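Local coordinates for cyclopropane mycolic acid synthase 3 (PDB 1L1E), which probably converts a double bond of an alpha mycolic acid into a cyclopropane ring, using S-adenosyl-L-methionine as the donor of the added carbon, at residues L18-D21 with F22-F26; A245-D248 with Q249-I253; N61-P64 with G65-L68. One frame throughout, in Å; residues are numbered along the deposited sequence.

Contact 1 of 3, residues L18-D21 with F22-F26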
loop_
_atom_site.group_PDB
_atom_site.type_symbol
_atom_site.label_atom_id
_atom_site.label_comp_id
_atom_site.label_asym_id
_atom_site.label_seq_id
_atom_site.Cartn_x
_atom_site.Cartn_y
_atom_site.Cartn_z
ATOM N N LEU A 18 -7.155 -12.394 9.624
ATOM C CA LEU A 18 -5.971 -13.197 9.893
ATOM C C LEU A 18 -5.165 -12.619 11.059
ATOM O O LEU A 18 -4.868 -11.425 11.087
ATOM C CB LEU A 18 -5.110 -13.288 8.632
ATOM C CG LEU A 18 -3.938 -14.268 8.652
ATOM C CD1 LEU A 18 -4.396 -15.618 9.195
ATOM C CD2 LEU A 18 -3.379 -14.407 7.243
ATOM N N SER A 19 -4.834 -13.474 12.027
ATOM C CA SER A 19 -4.069 -13.090 13.219
ATOM C C SER A 19 -2.774 -12.337 12.903
ATOM O O SER A 19 -2.054 -12.685 11.972
ATOM C CB SER A 19 -3.744 -14.341 14.043
ATOM O OG SER A 19 -2.769 -14.073 15.045
ATOM N N ASP A 20 -2.464 -11.321 13.699
ATOM C CA ASP A 20 -1.261 -10.531 13.459
ATOM C C ASP A 20 0.017 -11.306 13.708
ATOM O O ASP A 20 1.062 -10.984 13.153
ATOM C CB ASP A 20 -1.245 -9.269 14.321
ATOM C CG ASP A 20 -0.088 -8.349 13.973
ATOM O OD1 ASP A 20 0.132 -8.111 12.766
ATOM O OD2 ASP A 20 0.593 -7.857 14.897
ATOM N N ASP A 21 -0.060 -12.322 14.555
ATOM C CA ASP A 21 1.121 -13.111 14.844
ATOM C C ASP A 21 1.477 -13.911 13.595
ATOM O O ASP A 21 2.587 -14.426 13.471
ATOM C CB ASP A 21 0.859 -14.030 16.033
ATOM C CG ASP A 21 1.971 -13.969 17.072
ATOM O OD1 ASP A 21 2.343 -12.840 17.483
ATOM O OD2 ASP A 21 2.467 -15.049 17.476
ATOM N N PHE A 22 0.524 -14.001 12.667
ATOM C CA PHE A 22 0.750 -14.703 11.414
ATOM C C PHE A 22 1.553 -13.771 10.516
ATOM O O PHE A 22 2.564 -14.170 9.935
ATOM C CB PHE A 22 -0.571 -15.048 10.728
ATOM C CG PHE A 22 -0.402 -15.900 9.502
ATOM C CD1 PHE A 22 -0.158 -17.270 9.619
ATOM C CD2 PHE A 22 -0.439 -15.334 8.237
ATOM C CE1 PHE A 22 0.047 -18.057 8.496
ATOM C CE2 PHE A 22 -0.234 -16.113 7.100
ATOM C CZ PHE A 22 0.011 -17.480 7.232
ATOM N N PHE A 23 1.101 -12.524 10.408
ATOM C CA PHE A 23 1.801 -11.544 9.582
ATOM C C PHE A 23 3.215 -11.297 10.081
ATOM O O PHE A 23 4.149 -11.147 9.291
ATOM C CB PHE A 23 1.053 -10.214 9.550
ATOM C CG PHE A 23 -0.230 -10.259 8.776
ATOM C CD1 PHE A 23 -1.455 -10.302 9.435
ATOM C CD2 PHE A 23 -0.212 -10.267 7.383
ATOM C CE1 PHE A 23 -2.637 -10.353 8.722
ATOM C CE2 PHE A 23 -1.400 -10.319 6.656
ATOM C CZ PHE A 23 -2.614 -10.362 7.331
ATOM N N ARG A 24 3.387 -11.261 11.394
ATOM C CA ARG A 24 4.714 -11.023 11.938
ATOM C C ARG A 24 5.709 -12.120 11.546
ATOM O O ARG A 24 6.922 -11.968 11.737
ATOM C CB ARG A 24 4.638 -10.869 13.456
ATOM C CG ARG A 24 4.014 -9.557 13.902
ATOM C CD ARG A 24 4.123 -9.390 15.412
ATOM N NE ARG A 24 5.524 -9.392 15.835
ATOM C CZ ARG A 24 5.931 -9.537 17.092
ATOM N NH1 ARG A 24 5.044 -9.694 18.067
ATOM N NH2 ARG A 24 7.229 -9.528 17.375
ATOM N N LEU A 25 5.202 -13.216 10.982
ATOM C CA LEU A 25 6.070 -14.306 10.554
ATOM C C LEU A 25 6.776 -14.023 9.228
ATOM O O LEU A 25 7.729 -14.722 8.877
ATOM C CB LEU A 25 5.291 -15.624 10.449
ATOM C CG LEU A 25 4.847 -16.237 11.786
ATOM C CD1 LEU A 25 4.110 -17.541 11.520
ATOM C CD2 LEU A 25 6.061 -16.471 12.685
ATOM N N PHE A 26 6.313 -13.026 8.474
ATOM C CA PHE A 26 6.986 -12.713 7.215
ATOM C C PHE A 26 7.246 -11.230 6.966
ATOM O O PHE A 26 8.187 -10.878 6.255
ATOM C CB PHE A 26 6.266 -13.377 6.017
ATOM C CG PHE A 26 4.887 -12.841 5.728
ATOM C CD1 PHE A 26 4.719 -11.710 4.938
ATOM C CD2 PHE A 26 3.756 -13.498 6.208
ATOM C CE1 PHE A 26 3.446 -11.241 4.625
ATOM C CE2 PHE A 26 2.479 -13.038 5.902
ATOM C CZ PHE A 26 2.326 -11.906 5.108
#
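Leu-18 and Phe-22 meet at the start of the short N-terminal helix 20-23, whose first turn is closed by an N-cap: Ser-19 OG accepts a bond from Asp-21 N at 3.3 Å. The leucine crosses the phenylalanine at a slant, pressing CD2 to 3.2 Å from Phe-22 CD2. With CG of Phe-22 swung opposite its backbone N (chi1 -174°), the ring turns back toward the residue before the cap. Phe-23 takes a different rotamer, CG opposite the carbonyl carbon, and its ring edge runs past Leu-18, CE1 lying 3.4 Å from Leu-18 O and CB of the leucine close by. The indole of Trp-75, which by similarity belongs to the S-adenosyl-L-methionine site, meets this ring at a steep tilt.

Asp-20 crosses Phe-23 at about a right angle and also lies against the aliphatic part of Arg-24, while its OD2 is hydrogen-bonded to NE2 of Gln-31. Asp-21 OD1 and Arg-24 NH1 are 4.2 Å apart, beyond a salt bridge, so any attraction is probably weak; the planes stand 86° apart and no N-H points at the oxygen. Along the backbone, Arg-24 N donates to Asp-20 O at 2.9 Å, tilted 20° from the carbonyl plane.

Contact 2 of 3, residues A245-D248 with Q249-I253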
loop_
_atom_site.group_PDB
_atom_site.type_symbol
_atom_site.label_atom_id
_atom_site.label_comp_id
_atom_site.label_asym_id
_atom_site.label_seq_id
_atom_site.Cartn_x
_atom_site.Cartn_y
_atom_site.Cartn_z
ATOM N N ALA A 245 10.544 -20.204 6.005
ATOM C CA ALA A 245 11.428 -20.526 7.118
ATOM C C ALA A 245 10.659 -20.651 8.429
ATOM O O ALA A 245 11.119 -21.314 9.353
ATOM C CB ALA A 245 12.523 -19.469 7.251
ATOM N N ASN A 246 9.494 -20.012 8.506
ATOM C CA ASN A 246 8.670 -20.070 9.713
ATOM C C ASN A 246 7.420 -20.918 9.498
ATOM O O ASN A 246 6.386 -20.695 10.137
ATOM C CB ASN A 246 8.259 -18.662 10.158
ATOM C CG ASN A 246 9.437 -17.815 10.578
ATOM O OD1 ASN A 246 10.055 -17.138 9.755
ATOM N ND2 ASN A 246 9.766 -17.853 11.868
ATOM N N LYS A 247 7.529 -21.896 8.604
ATOM C CA LYS A 247 6.420 -22.784 8.274
ATOM C C LYS A 247 5.722 -23.418 9.474
ATOM O O LYS A 247 4.529 -23.195 9.692
ATOM C CB LYS A 247 6.900 -23.892 7.331
ATOM C CG LYS A 247 5.845 -24.934 7.046
ATOM C CD LYS A 247 6.368 -26.020 6.135
ATOM C CE LYS A 247 5.324 -27.100 5.925
ATOM N NZ LYS A 247 5.818 -28.183 5.029
ATOM N N ASP A 248 6.459 -24.212 10.245
ATOM C CA ASP A 248 5.876 -24.886 11.408
ATOM C C ASP A 248 5.056 -23.948 12.299
ATOM O O ASP A 248 3.913 -24.251 12.644
ATOM C CB ASP A 248 6.966 -25.576 12.243
ATOM C CG ASP A 248 7.593 -26.768 11.525
ATOM O OD1 ASP A 248 6.945 -27.343 10.620
ATOM O OD2 ASP A 248 8.735 -27.140 11.877
ATOM N N GLN A 249 5.627 -22.808 12.663
ATOM C CA GLN A 249 4.913 -21.861 13.509
ATOM C C GLN A 249 3.674 -21.302 12.805
ATOM O O GLN A 249 2.641 -21.078 13.437
ATOM C CB GLN A 249 5.843 -20.721 13.912
ATOM C CG GLN A 249 5.237 -19.731 14.897
ATOM C CD GLN A 249 4.834 -20.385 16.199
ATOM O OE1 GLN A 249 5.629 -21.088 16.826
ATOM N NE2 GLN A 249 3.597 -20.154 16.619
ATOM N N ALA A 250 3.772 -21.076 11.499
ATOM C CA ALA A 250 2.646 -20.540 10.743
ATOM C C ALA A 250 1.478 -21.524 10.743
ATOM O O ALA A 250 0.321 -21.139 10.919
ATOM C CB ALA A 250 3.071 -20.237 9.311
ATOM N N ILE A 251 1.791 -22.796 10.537
ATOM C CA ILE A 251 0.778 -23.841 10.513
ATOM C C ILE A 251 0.177 -24.075 11.899
ATOM O O ILE A 251 -1.002 -24.417 12.023
ATOM C CB ILE A 251 1.375 -25.167 9.979
ATOM C CG1 ILE A 251 1.591 -25.058 8.467
ATOM C CG2 ILE A 251 0.466 -26.335 10.310
ATOM C CD1 ILE A 251 2.080 -26.335 7.820
ATOM N N ALA A 252 0.985 -23.878 12.937
ATOM C CA ALA A 252 0.526 -24.079 14.305
ATOM C C ALA A 252 -0.475 -23.015 14.754
ATOM O O ALA A 252 -1.440 -23.316 15.452
ATOM C CB ALA A 252 1.717 -24.103 15.251
ATOM N N ILE A 253 -0.236 -21.774 14.342
ATOM C CA ILE A 253 -1.082 -20.644 14.700
ATOM C C ILE A 253 -2.338 -20.547 13.834
ATOM O O ILE A 253 -3.383 -20.092 14.297
ATOM C CB ILE A 253 -0.276 -19.332 14.600
ATOM C CG1 ILE A 253 0.870 -19.361 15.614
ATOM C CG2 ILE A 253 -1.181 -18.130 14.827
ATOM C CD1 ILE A 253 1.775 -18.154 15.544
#
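Lys-247 and Ile-251 touch along one flank of helix 247-253, four residues apart, in a contact made mostly of backbone bonds with a little apolar side-chain packing. The hydrogen bonds are those of a regular alpha-helix, each running from a residue to the one four places back. Ala-250 N donates to Asn-246 O at 3.0 Å, Ile-251 N to Lys-247 O at 2.9 Å, and Ala-252 N to Asp-248 O at 3.0 Å. The middle bond is the straightest of the three, with an N-H...O angle of 164°, and its donor lies almost on the line of the carbonyl bond. The last is more bent, and its donor is tilted from the carbonyl plane. Asn-246 stands at the N-cap position, and its carbonyl oxygen accepts the first of these bonds.

Apolar contact is confined to one pair. Lys-247 is stretched out through all four side-chain torsions, so its methylene chain runs alongside Ile-251, both pointing the same way; CE reaches 3.8 Å from Ile-251 CD1. In the isoleucine, CG1 lies opposite the carbonyl carbon (chi1 -73°) and CD1 continues extended from it, toward the lysine chain. The alanine methyls instead make van der Waals contacts with carbonyl oxygens of the preceding turn: Ala-250 CB is 3.3 Å from Lys-247 O, and Ala-252 CB packs in the same manner against Asp-248 O.

Asn-246 is also where the chain leaves helical geometry at the end of helix 229-245, making this the junction of two successive helices. Lys-247, Ala-250 and Ile-251 all touch Tyr-259 of helix 256-274, whereas Ala-250 also touches Leu-25 and Phe-22, the latter belonging to helix 20-23.

Contact 3 of 3, residues N61-P64 with G65-L68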
loop_
_atom_site.group_PDB
_atom_site.type_symbol
_atom_site.label_atom_id
_atom_site.label_comp_id
_atom_site.label_asym_id
_atom_site.label_seq_id
_atom_site.Cartn_x
_atom_site.Cartn_y
_atom_site.Cartn_z
ATOM N N ASN A 61 6.345 17.025 0.071
ATOM C CA ASN A 61 7.013 18.247 0.513
ATOM C C ASN A 61 6.526 18.688 1.904
ATOM O O ASN A 61 6.127 19.836 2.122
ATOM C CB ASN A 61 6.812 19.343 -0.545
ATOM C CG ASN A 61 7.422 18.963 -1.893
ATOM O OD1 ASN A 61 7.074 19.528 -2.934
ATOM N ND2 ASN A 61 8.348 17.999 -1.875
ATOM N N LEU A 62 6.572 17.742 2.835
ATOM C CA LEU A 62 6.156 17.958 4.215
ATOM C C LEU A 62 6.957 19.030 4.956
ATOM O O LEU A 62 8.187 19.095 4.860
ATOM C CB LEU A 62 6.250 16.644 4.997
ATOM C CG LEU A 62 5.224 15.556 4.674
ATOM C CD1 LEU A 62 5.596 14.283 5.405
ATOM C CD2 LEU A 62 3.826 16.021 5.089
ATOM N N GLU A 63 6.244 19.873 5.694
ATOM C CA GLU A 63 6.871 20.931 6.478
ATOM C C GLU A 63 6.420 20.726 7.922
ATOM O O GLU A 63 5.296 20.277 8.168
ATOM C CB GLU A 63 6.423 22.301 5.981
ATOM C CG GLU A 63 6.676 22.549 4.498
ATOM C CD GLU A 63 8.147 22.653 4.152
ATOM O OE1 GLU A 63 8.459 22.903 2.967
ATOM O OE2 GLU A 63 8.994 22.486 5.055
ATOM N N PRO A 64 7.288 21.050 8.895
ATOM C CA PRO A 64 6.938 20.880 10.307
ATOM C C PRO A 64 5.626 21.558 10.697
ATOM O O PRO A 64 5.367 22.694 10.316
ATOM C CB PRO A 64 8.140 21.481 11.038
ATOM C CG PRO A 64 9.277 21.180 10.105
ATOM C CD PRO A 64 8.676 21.523 8.748
ATOM N N GLY A 65 4.795 20.850 11.448
ATOM C CA GLY A 65 3.547 21.443 11.875
ATOM C C GLY A 65 2.345 21.136 11.007
ATOM O O GLY A 65 1.219 21.422 11.420
ATOM N N MET A 66 2.571 20.575 9.816
ATOM C CA MET A 66 1.477 20.212 8.911
ATOM C C MET A 66 0.781 18.968 9.446
ATOM O O MET A 66 1.296 18.285 10.334
ATOM C CB MET A 66 1.992 19.861 7.510
ATOM C CG MET A 66 2.519 20.989 6.637
ATOM S SD MET A 66 3.077 20.255 5.051
ATOM C CE MET A 66 3.495 21.746 4.134
ATOM N N THR A 67 -0.383 18.667 8.879
ATOM C CA THR A 67 -1.142 17.485 9.256
ATOM C C THR A 67 -1.142 16.550 8.046
ATOM O O THR A 67 -1.403 16.971 6.919
ATOM C CB THR A 67 -2.606 17.836 9.620
ATOM O OG1 THR A 67 -2.624 18.823 10.661
ATOM C CG2 THR A 67 -3.353 16.587 10.095
ATOM N N LEU A 68 -0.819 15.287 8.282
ATOM C CA LEU A 68 -0.802 14.295 7.226
ATOM C C LEU A 68 -1.855 13.235 7.504
ATOM O O LEU A 68 -1.998 12.780 8.638
ATOM C CB LEU A 68 0.570 13.623 7.139
ATOM C CG LEU A 68 0.564 12.276 6.396
ATOM C CD1 LEU A 68 0.391 12.511 4.895
ATOM C CD2 LEU A 68 1.868 11.516 6.687
#
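A type II beta turn at the surface, with the side chain of Met-66 laid back along Glu-63, forms this local contact where the loop after helix 45-58 leads into strand 67-71. The turn runs from Glu-63 to Met-66, with Pro-64 and Gly-65 at its corners. Met-66 N closes it by donating to Glu-63 O at 3.2 Å, with an N-H...O angle of 158°. Gly-65 has positive phi (95°), and a beta carbon there would run into the carbonyl oxygen of Pro-64, so the absence of a side chain suits the second corner.

The extended side chain of Met-66 reaches back across the turn toward Glu-63. Its CG lies opposite the carbonyl carbon (chi1 -71°), which carries the sulfur to the backbone N of the first turn residue. There Glu-63 N makes a weak hydrogen bond to Met-66 SD at 3.3 Å. The terminal methyl goes one step further and sits against the aliphatic part of the glutamate: Met-66 CE lies 3.3 Å from Glu-63 CG. These two side chains run side by side in the same direction, but the glutamate bends at chi2 and its carboxylate leads away. Leu-62 adds apolar cover, its CD2 4.3 Å from Met-66 SD.

Beyond the turn the chain joins the sheet, with Leu-68 bonded through its backbone to Asn-89 and Val-91. On the other side, Thr-67 pairs by its backbone with Asp-131. Strand 67-71 is thus entered through a proline-glycine turn; in this Rossmann-like methyltransferase fold it is the first strand along the chain, lies inside the sheet between strands 89-94 and 132-136, and leads to the glycine-rich loop that, by similarity, binds S-adenosyl-L-methionine.

From the N terminus, contact 1 comes first, closing the first turn of helix 20-23; contact 3 follows where residues 61-68 turn into strand 67-71, and contact 2 comes last, opening helix 247-253. Each spans a single unbroken stretch, and they lie in series, none enclosing or crossing another. In space the order differs. Contacts 1 and 2, over two hundred residues apart in sequence, touch directly: Leu-25 CD1 lies 3.4 Å from Ala-250 CA, packing segment 22-26 against helix 247-253. Contact 3 stands apart at the sheet, its centre about 41 Å from that of contact 2, across the chain's centre.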